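Local coordinates for protein ectoine dioxygenase (Sphingopyxis alaskensis, PDB 4MHR) that catalyses the iron- and 2-oxoglutarate-dependent hydroxylation of ectoine to 5-hydroxyectoine, a compatible solute that helps the cell withstand osmotic stress, at residues 155-158 with 159-163. Residues are numbered along the deposited sequence; the frame is centred on the assembly and turned at random.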
loop_
_atom_site.group_PDB
_atom_site.type_symbol
_atom_site.label_atom_id
_atom_site.label_comp_id
_atom_site.label_asym_id
_atom_site.label_seq_id
_atom_site.Cartn_x
_atom_site.Cartn_y
_atom_site.Cartn_z
ATOM N N PHE A 155 -2.962 -1.608 -8.492
ATOM C CA PHE A 155 -2.544 -1.003 -9.736
ATOM C C PHE A 155 -3.693 -0.964 -10.725
ATOM O O PHE A 155 -3.808 -0.042 -11.525
ATOM C CB PHE A 155 -1.322 -1.674 -10.306
ATOM C CG PHE A 155 -0.990 -1.186 -11.704
ATOM C CD1 PHE A 155 -0.376 0.058 -11.868
ATOM C CD2 PHE A 155 -1.360 -1.951 -12.834
ATOM C CE1 PHE A 155 -0.101 0.538 -13.135
ATOM C CE2 PHE A 155 -1.082 -1.476 -14.115
ATOM C CZ PHE A 155 -0.471 -0.209 -14.247
ATOM N N GLU A 156 -4.554 -1.988 -10.721
ATOM C CA GLU A 156 -5.637 -2.039 -11.715
ATOM C C GLU A 156 -6.561 -0.825 -11.529
ATOM O O GLU A 156 -6.967 -0.201 -12.523
ATOM C CB GLU A 156 -6.415 -3.347 -11.673
ATOM C CG GLU A 156 -7.342 -3.612 -12.866
ATOM C CD GLU A 156 -8.771 -3.028 -12.699
ATOM O OE1 GLU A 156 -9.054 -2.500 -11.637
ATOM O OE2 GLU A 156 -9.570 -3.065 -13.692
ATOM N N THR A 157 -6.826 -0.456 -10.263
ATOM C CA THR A 157 -7.528 0.787 -9.976
ATOM C C THR A 157 -6.747 2.048 -10.286
ATOM O O THR A 157 -7.290 2.989 -10.900
ATOM C CB THR A 157 -8.010 0.815 -8.544
ATOM O OG1 THR A 157 -8.959 -0.224 -8.405
ATOM C CG2 THR A 157 -8.628 2.191 -8.123
ATOM N N TRP A 158 -5.505 2.112 -9.830
ATOM C CA TRP A 158 -4.686 3.291 -10.086
ATOM C C TRP A 158 -4.559 3.578 -11.595
ATOM O O TRP A 158 -4.592 4.714 -12.020
ATOM C CB TRP A 158 -3.327 3.203 -9.378
ATOM C CG TRP A 158 -3.449 3.154 -7.894
ATOM C CD1 TRP A 158 -4.551 3.567 -7.140
ATOM C CD2 TRP A 158 -2.497 2.641 -6.951
ATOM N NE1 TRP A 158 -4.327 3.355 -5.815
ATOM C CE2 TRP A 158 -3.073 2.794 -5.649
ATOM C CE3 TRP A 158 -1.236 2.027 -7.075
ATOM C CZ2 TRP A 158 -2.416 2.395 -4.477
ATOM C CZ3 TRP A 158 -0.577 1.586 -5.925
ATOM C CH2 TRP A 158 -1.173 1.761 -4.621
ATOM N N HIS A 159 -4.447 2.554 -12.380
ATOM C CA HIS A 159 -4.314 2.703 -13.794
ATOM C C HIS A 159 -5.672 3.127 -14.421
ATOM O O HIS A 159 -5.774 4.190 -15.047
ATOM C CB HIS A 159 -3.875 1.375 -14.359
ATOM C CG HIS A 159 -3.718 1.373 -15.843
ATOM N ND1 HIS A 159 -2.684 2.028 -16.488
ATOM C CD2 HIS A 159 -4.485 0.831 -16.811
ATOM C CE1 HIS A 159 -2.815 1.844 -17.790
ATOM N NE2 HIS A 159 -3.889 1.110 -18.009
ATOM N N VAL A 160 -6.698 2.299 -14.219
ATOM C CA VAL A 160 -8.021 2.513 -14.851
ATOM C C VAL A 160 -8.646 3.805 -14.359
ATOM O O VAL A 160 -9.125 4.617 -15.173
ATOM C CB VAL A 160 -9.002 1.354 -14.632
ATOM C CG1 VAL A 160 -10.431 1.745 -15.108
ATOM C CG2 VAL A 160 -8.524 0.154 -15.387
ATOM N N GLU A 161 -8.602 4.036 -13.052
ATOM C CA GLU A 161 -9.238 5.219 -12.485
ATOM C C GLU A 161 -8.379 6.457 -12.278
ATOM O O GLU A 161 -8.894 7.552 -12.325
ATOM C CB GLU A 161 -9.989 4.865 -11.187
ATOM C CG GLU A 161 -10.917 3.657 -11.335
ATOM C CD GLU A 161 -11.756 3.355 -10.091
ATOM O OE1 GLU A 161 -11.985 4.261 -9.295
ATOM O OE2 GLU A 161 -12.197 2.203 -9.919
ATOM N N ASP A 162 -7.073 6.332 -12.049
ATOM C CA ASP A 162 -6.297 7.503 -11.747
ATOM C C ASP A 162 -5.349 7.890 -12.896
ATOM O O ASP A 162 -4.737 8.967 -12.862
ATOM C CB ASP A 162 -5.477 7.363 -10.460
ATOM C CG ASP A 162 -6.295 7.076 -9.256
ATOM O OD1 ASP A 162 -7.370 7.720 -9.104
ATOM O OD2 ASP A 162 -5.851 6.196 -8.409
ATOM N N GLY A 163 -5.236 7.024 -13.887
ATOM C CA GLY A 163 -4.326 7.221 -15.033
ATOM C C GLY A 163 -2.872 6.862 -14.801
ATOM O O GLY A 163 -1.991 7.354 -15.537
#
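F155 and H159 meet one turn apart on a short helix, their side chains running alongside each other in the same direction. H159 CB sits over one face of the F155 ring, near its rim, 4.0 Å from the ring centroid: a CH-pi contact. The imidazole is slid away from the phenyl ring. The planes are inclined by 30°, and the rings hardly lie over each other. F155 CG is anti to the backbone N (chi1 172°), and H159 CG likewise, which sends both rings off the same side of the helix. The imidazole is also fixed from outside: ND1 is hydrogen-bonded to M164 O and NE2 to D11 OD2, and F282 stacks on the ring. Replacing F155 by an alanine would remove the ring, and would probably leave the CB side of H159 without its aromatic cover and open a gap in this buried layer.

W158 and D162 make the other close approach. D162 OD2 lies obliquely to the indole, 3.2 Å from W158 CD1, and forms a salt bridge with R288. W158 is important for ectoine stabilization; its side chain also lies close to the iron ligand D154 and to Q135, which binds ectoine.

The side with T157 and E161 is looser and partly exposed. There T157 CG2 lies 3.9 Å from E161 CD, and E161 OE2 reaches R16 in a salt bridge.

The backbone bonds are helical. H159 N to F155 O is 2.8 Å. The last, D162 N to W158 O, is 3.0 Å long and bent to 135°, with its donor above the carbonyl plane. G163 then leaves helical geometry with positive phi.

Helix 154-162 follows strand 149-152 of the cupin fold after a single residue and begins at D154. W158 packs on strand 131-141 at Q135, and D162 touches the same strand at H134. E156 and H159 rest on Y196 of strand 195-197.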